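Local coordinates for porin B (PDB 4GEY), which forms an outer-membrane beta-barrel channel that probably takes up sugars and holds a bound beta-D-glucopyranose, at residues G100-N105 / E121-G126; K414-G417 / E421-N424. The protein carries 2 engineered substitutions. All coordinates share one frame; numbering follows the deposited sequence.

How the contacts relate
Contact 1 and contact 2 lie with their centres about 19 Å apart and their nearest atoms about 7 Å apart, so they do not touch. They share no segment of the barrel: 100-105 and 121-126 belong to the loop between strands 89-100 and 129-140, while 414-417 and 421-424 belong to the loop between strands 404-414 and 425-435. E121 of contact 1 salt-bridges K431 on strand 425-435, the strand that follows contact 2. Contact 1 is the more exposed, an indole packed on two asparagines in a loop whose backbone also binds the glucose. Contact 2 is mostly buried, held by a proline-valine contact, a bridging water and detergent headgroups, with no direct hydrogen bond between its segments.

Contact 1: G100-N105 / E121-G126; sequences GRNLSN and EVWGRG. With BGC (beta-D-glucopyranose), chain B; DMU (decyl-beta-D-maltopyranoside), chain N.
W123 presents one face of its indole to N102 and N105, at the start of helix 103-108 in the loop that joins strands 89-100 and 129-140 of this porin beta-barrel. N102 uses its methylene first: CB stands over the indole, 3.8 Å from the centroid of the five-membered ring of W123, a CH-pi contact. Its ND2 lies beyond the rim of the six-membered ring, nearest W123 CE3 at 3.5 Å, the amide and ring planes 61° apart. N105 comes in over the same face farther out, its ND2 3.4 Å from W123 CH2 and its amide turned 75° from the ring.

Both polar atoms of the N102 amide are held. OD1 of N102 accepts from S104 N at 2.8 Å, the donor sitting above the carbonyl plane; this is the N-cap bond of the helix. ND2 bonds to S118 OG, and together the two bonds fix the rotation of the amide beside the indole.

With CG anti to the backbone N (chi1 -179°), the indole of W123 swings out to the 100-105 segment. The carbonyl of W123 serves the sugar site instead, its O accepting from O1 of the glucose at 2.8 Å, so the one residue faces two ways. E121 O accepts from O3 of the glucose at 2.6 Å, and R125 NE gives a long but nearly straight bond to its O6. R98 adds another bond to the sugar. At the ring edge, in its plane, W123 NE1 makes a weak, bent hydrogen bond of 3.3 Å to G100 O.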
# COMPACT_ATOMS: atom_id res chain seq x y z
N GLY A 100 -4.33 -12.09 -12.38
CA GLY A 100 -3.52 -13.12 -11.78
C GLY A 100 -3.93 -13.60 -10.41
O GLY A 100 -4.98 -13.23 -9.89
N ARG A 101 -3.08 -14.45 -9.83
CA ARG A 101 -3.36 -15.12 -8.57
C ARG A 101 -2.27 -14.86 -7.55
O ARG A 101 -1.14 -14.49 -7.90
CB ARG A 101 -3.50 -16.63 -8.81
CG ARG A 101 -4.74 -17.04 -9.57
CD ARG A 101 -4.94 -18.54 -9.50
NE ARG A 101 -3.91 -19.25 -10.26
CZ ARG A 101 -3.84 -20.57 -10.37
NH1 ARG A 101 -4.74 -21.35 -9.78
NH2 ARG A 101 -2.87 -21.12 -11.09
N ASN A 102 -2.60 -15.07 -6.27
CA ASN A 102 -1.72 -14.74 -5.15
C ASN A 102 -1.30 -15.97 -4.36
O ASN A 102 -2.15 -16.67 -3.81
CB ASN A 102 -2.43 -13.78 -4.20
CG ASN A 102 -1.49 -13.21 -3.14
OD1 ASN A 102 -0.40 -13.75 -2.89
ND2 ASN A 102 -1.90 -12.10 -2.52
N LEU A 103 0.01 -16.19 -4.26
CA LEU A 103 0.58 -17.27 -3.44
C LEU A 103 0.09 -17.27 -1.99
O LEU A 103 -0.18 -18.34 -1.42
CB LEU A 103 2.11 -17.17 -3.42
CG LEU A 103 2.90 -18.43 -3.77
CD1 LEU A 103 4.11 -18.57 -2.85
CD2 LEU A 103 2.04 -19.68 -3.76
N SER A 104 0.00 -16.08 -1.40
CA SER A 104 -0.46 -15.92 -0.02
C SER A 104 -1.79 -16.63 0.24
O SER A 104 -1.98 -17.26 1.29
CB SER A 104 -0.57 -14.43 0.35
OG SER A 104 0.68 -13.87 0.66
N ASN A 105 -2.71 -16.54 -0.71
CA ASN A 105 -3.96 -17.26 -0.57
C ASN A 105 -3.81 -18.74 -0.88
O ASN A 105 -4.28 -19.60 -0.13
CB ASN A 105 -5.01 -16.64 -1.47
CG ASN A 105 -5.33 -15.23 -1.07
OD1 ASN A 105 -5.37 -14.90 0.12
ND2 ASN A 105 -5.54 -14.38 -2.06
N GLU A 121 2.40 -7.86 -3.63
CA GLU A 121 1.69 -6.60 -3.35
C GLU A 121 0.78 -6.19 -4.50
O GLU A 121 -0.25 -5.57 -4.28
CB GLU A 121 2.66 -5.45 -3.05
CG GLU A 121 3.59 -5.02 -4.20
CD GLU A 121 2.96 -4.02 -5.17
OE1 GLU A 121 3.55 -3.74 -6.24
OE2 GLU A 121 1.88 -3.48 -4.86
N VAL A 122 1.14 -6.51 -5.73
CA VAL A 122 0.36 -5.98 -6.82
C VAL A 122 -1.02 -6.66 -6.96
O VAL A 122 -1.90 -6.14 -7.66
CB VAL A 122 1.14 -6.01 -8.13
CG1 VAL A 122 1.04 -7.40 -8.77
CG2 VAL A 122 0.63 -4.94 -9.05
N TRP A 123 -1.21 -7.80 -6.30
CA TRP A 123 -2.49 -8.52 -6.35
C TRP A 123 -3.54 -7.91 -5.41
O TRP A 123 -3.25 -7.59 -4.25
CB TRP A 123 -2.32 -9.98 -5.97
CG TRP A 123 -3.62 -10.75 -6.04
CD1 TRP A 123 -4.10 -11.44 -7.12
CD2 TRP A 123 -4.61 -10.90 -5.01
NE1 TRP A 123 -5.32 -12.00 -6.83
CE2 TRP A 123 -5.65 -11.69 -5.54
CE3 TRP A 123 -4.72 -10.45 -3.69
CZ2 TRP A 123 -6.79 -12.04 -4.80
CZ3 TRP A 123 -5.85 -10.80 -2.96
CH2 TRP A 123 -6.86 -11.58 -3.51
N GLY A 124 -4.77 -7.81 -5.88
CA GLY A 124 -5.86 -7.50 -4.98
C GLY A 124 -6.87 -6.50 -5.51
O GLY A 124 -6.62 -5.83 -6.51
N ARG A 125 -8.01 -6.43 -4.83
CA ARG A 125 -9.08 -5.49 -5.13
C ARG A 125 -9.84 -5.83 -6.39
O ARG A 125 -10.40 -4.94 -7.02
CB ARG A 125 -8.60 -4.03 -5.18
CG ARG A 125 -7.86 -3.57 -3.93
CD ARG A 125 -8.64 -3.84 -2.66
NE ARG A 125 -8.24 -2.94 -1.59
CZ ARG A 125 -8.81 -2.88 -0.40
NH1 ARG A 125 -9.83 -3.69 -0.11
NH2 ARG A 125 -8.38 -2.01 0.51
N GLY A 126 -9.84 -7.11 -6.77
CA GLY A 126 -10.80 -7.58 -7.75
C GLY A 126 -10.28 -8.06 -9.09
O GLY A 126 -11.05 -8.64 -9.86
C2 BGC B . -2.95 -4.43 -3.57
C3 BGC B . -2.05 -3.37 -3.43
C4 BGC B . -2.73 -2.12 -3.08
C5 BGC B . -3.61 -2.24 -1.80
C6 BGC B . -4.43 -1.18 -1.57
C1 BGC B . -3.67 -4.70 -2.35
O1 BGC B . -4.54 -5.75 -2.58
O2 BGC B . -2.21 -5.63 -3.96
O3 BGC B . -1.31 -3.23 -4.69
O4 BGC B . -1.76 -1.12 -2.94
O5 BGC B . -4.42 -3.52 -1.96
O6 BGC B . -5.61 -1.06 -2.28
C1 DMU N . 0.86 -20.34 -14.39
C2 DMU N . -0.22 -21.24 -14.08
C3 DMU N . 0.12 -22.52 -13.42
C4 DMU N . 1.24 -22.42 -12.34
O5 DMU N . 2.26 -21.33 -12.71
C6 DMU N . 1.78 -20.11 -13.29
O7 DMU N . -1.05 -23.10 -12.80
O16 DMU N . 2.93 -19.39 -13.75
C18 DMU N . 3.50 -18.36 -12.96
C19 DMU N . 4.87 -17.83 -13.45
C22 DMU N . 4.91 -17.16 -14.86
C25 DMU N . 6.20 -16.42 -15.22
C28 DMU N . 6.22 -14.90 -15.21
C31 DMU N . 7.57 -14.20 -15.29
O49 DMU N . 0.33 -19.02 -14.81
O55 DMU N . -1.02 -21.48 -15.29
C57 DMU N . 1.91 -23.58 -12.21
O61 DMU N . 2.96 -23.63 -11.29
C5 DMU N . -2.66 -24.75 -12.40
C7 DMU N . -2.38 -24.95 -11.01
C8 DMU N . -1.43 -26.04 -10.71
C9 DMU N . -0.26 -26.29 -11.75
O1 DMU N . -0.40 -25.39 -13.01
C10 DMU N . -1.46 -24.39 -13.16
O2 DMU N . -0.88 -25.87 -9.43
O3 DMU N . -3.71 -23.73 -12.60
O4 DMU N . -3.66 -25.21 -10.37
C11 DMU N . -0.19 -27.56 -12.11
O6 DMU N . 0.09 -28.49 -11.13

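Contact 2: K414-G417 / E421-N424; sequences KSPG and EVDN. With DMU (decyl-beta-D-maltopyranoside), chain K; DMU (decyl-beta-D-maltopyranoside), chain L.
N424 and K414 meet through carbon and oxygen: the amide OD1 of N424 rests 3.7 Å from CG of K414, the two side chains crossing at a slant. N424 has its CG anti to the carbonyl carbon (chi1 -63°), which lets the amide lean back to 414-415. There OD1 accepts from O49 of the chain K maltoside at 2.7 Å, and ND2 of N424 donates to O16 of the same detergent at 3.1 Å; ND2 also bonds to Y412 OH, so both ends of the amide are gripped.

K414 leaves its backbone with CG anti to N (chi1 -168°) and then bends at each of its three outer torsions, curling NZ round to donate to that same O49 at 2.9 Å. Its CD meanwhile lies against the alkyl chain of the chain L maltoside. With only a methyl group in place of this chain, as in an alanine, O49 would probably lose its ammonium donor and a gap open beside N424 OD1 and the chain L alkyl chain.

A water bridges the two segments where they make no direct hydrogen bond. It accepts from S415 N, and donates to V422 O at 2.6 Å and to N424 OD1 at 2.7 Å. S415 turns its hydroxyl elsewhere, to D420. Beyond the water the contact is apolar: CG1 of V422 touches the P416 ring at CG, 3.5 Å away.

Together these residues close the loop of the hairpin formed by the antiparallel strands 404-414 and 425-435 of the barrel. K414 is bonded through its backbone to Y390 on strand 388-399, V422 packs on Y377, and D423 bonds to G59, in the loop between strands 42-57 and 66-79.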
# COMPACT_ATOMS: atom_id res chain seq x y z
N LYS A 414 6.94 -15.30 9.25
CA LYS A 414 6.78 -16.01 10.51
C LYS A 414 5.34 -15.87 10.98
O LYS A 414 4.82 -14.76 11.10
CB LYS A 414 7.72 -15.42 11.56
CG LYS A 414 7.84 -16.28 12.81
CD LYS A 414 7.49 -15.48 14.06
CE LYS A 414 6.31 -16.09 14.80
NZ LYS A 414 6.57 -17.46 15.32
N SER A 415 4.70 -17.01 11.24
CA SER A 415 3.28 -17.03 11.58
C SER A 415 2.42 -16.26 10.58
O SER A 415 1.97 -15.15 10.87
CB SER A 415 3.04 -16.48 12.99
OG SER A 415 3.68 -17.28 13.96
N PRO A 416 2.19 -16.85 9.41
CA PRO A 416 1.22 -16.32 8.45
C PRO A 416 -0.13 -16.15 9.14
O PRO A 416 -0.56 -17.04 9.88
CB PRO A 416 1.15 -17.42 7.41
CG PRO A 416 2.50 -18.00 7.43
CD PRO A 416 2.88 -18.03 8.87
N GLY A 417 -0.78 -15.01 8.90
CA GLY A 417 -2.04 -14.70 9.55
C GLY A 417 -1.97 -14.60 11.07
O GLY A 417 -3.01 -14.59 11.74
N GLU A 421 0.65 -21.84 14.50
CA GLU A 421 0.56 -23.23 14.09
C GLU A 421 0.93 -23.42 12.61
O GLU A 421 1.01 -24.55 12.14
CB GLU A 421 -0.82 -23.81 14.40
CG GLU A 421 -1.07 -24.04 15.90
CD GLU A 421 -1.04 -22.75 16.74
OE1 GLU A 421 -1.46 -21.69 16.23
OE2 GLU A 421 -0.57 -22.81 17.91
N VAL A 422 1.15 -22.32 11.90
CA VAL A 422 1.53 -22.39 10.50
C VAL A 422 3.04 -22.20 10.42
O VAL A 422 3.57 -21.24 10.96
CB VAL A 422 0.83 -21.29 9.65
CG1 VAL A 422 1.41 -21.25 8.25
CG2 VAL A 422 -0.68 -21.49 9.60
N ASP A 423 3.72 -23.14 9.76
CA ASP A 423 5.19 -23.10 9.69
C ASP A 423 5.68 -21.87 8.94
O ASP A 423 4.99 -21.35 8.06
CB ASP A 423 5.72 -24.34 9.01
CG ASP A 423 5.40 -25.60 9.77
OD1 ASP A 423 5.33 -25.54 11.02
OD2 ASP A 423 5.23 -26.65 9.12
N ASN A 424 6.86 -21.39 9.33
CA ASN A 424 7.49 -20.26 8.64
C ASN A 424 7.54 -20.54 7.15
O ASN A 424 7.80 -21.67 6.75
CB ASN A 424 8.91 -20.03 9.16
CG ASN A 424 8.95 -19.65 10.62
OD1 ASN A 424 7.92 -19.60 11.29
ND2 ASN A 424 10.15 -19.40 11.13
C1 DMU K . 9.25 -20.13 14.70
C2 DMU K . 8.53 -20.69 15.80
C3 DMU K . 9.30 -21.66 16.60
C4 DMU K . 10.71 -21.17 16.99
O5 DMU K . 11.31 -20.27 15.88
C6 DMU K . 10.42 -19.41 15.14
O7 DMU K . 8.62 -21.97 17.84
O16 DMU K . 11.13 -18.85 14.03
C18 DMU K . 12.18 -17.91 14.27
C19 DMU K . 13.25 -17.71 13.16
C22 DMU K . 13.91 -16.29 13.00
C25 DMU K . 14.83 -16.05 11.80
C28 DMU K . 14.88 -14.66 11.18
C31 DMU K . 15.63 -14.42 9.87
C34 DMU K . 15.62 -13.04 9.26
O49 DMU K . 8.34 -19.26 13.94
O55 DMU K . 7.25 -21.24 15.32
C57 DMU K . 11.54 -22.20 17.26
O61 DMU K . 12.65 -21.90 18.04
C5 DMU K . 7.61 -23.51 19.27
C7 DMU K . 8.66 -24.09 20.04
C8 DMU K . 9.08 -25.40 19.52
C9 DMU K . 9.64 -25.34 18.06
O1 DMU K . 8.99 -24.16 17.30
C10 DMU K . 8.03 -23.23 17.90
O2 DMU K . 10.06 -25.94 20.36
O3 DMU K . 7.09 -22.28 19.91
O4 DMU K . 8.17 -24.23 21.40
C11 DMU K . 9.40 -26.44 17.37
O6 DMU K . 9.80 -27.63 17.94
C1 DMU L . 5.69 -15.16 18.64
C2 DMU L . 4.43 -15.46 19.28
C3 DMU L . 4.33 -16.48 20.36
C4 DMU L . 5.68 -16.81 21.05
O5 DMU L . 6.76 -16.91 19.95
C6 DMU L . 6.92 -15.67 19.25
O7 DMU L . 3.41 -16.04 21.39
O16 DMU L . 8.00 -15.80 18.31
C18 DMU L . 9.04 -14.82 18.32
C19 DMU L . 9.97 -14.75 17.08
C22 DMU L . 9.88 -13.53 16.09
C25 DMU L . 10.83 -13.56 14.89
C28 DMU L . 10.63 -12.62 13.72
C31 DMU L . 11.23 -13.04 12.39
C34 DMU L . 11.34 -12.04 11.26
C37 DMU L . 11.13 -12.52 9.86
O49 DMU L . 5.76 -13.67 18.55
O55 DMU L . 3.43 -15.67 18.22
C57 DMU L . 5.66 -17.94 21.80
O61 DMU L . 6.81 -18.71 21.82
C5 DMU L . 2.03 -16.88 23.17
C7 DMU L . 2.33 -18.07 23.91
C8 DMU L . 1.84 -19.30 23.28
C9 DMU L . 2.43 -19.51 21.86
O1 DMU L . 2.58 -18.17 21.12
C10 DMU L . 2.34 -16.88 21.73
O2 DMU L . 2.18 -20.40 24.06
O3 DMU L . 2.69 -15.74 23.83
O4 DMU L . 1.72 -17.92 25.23
C11 DMU L . 1.67 -20.31 21.13
O6 DMU L . 2.09 -20.60 19.84
O HOH W 1 5.47 -20.07 12.21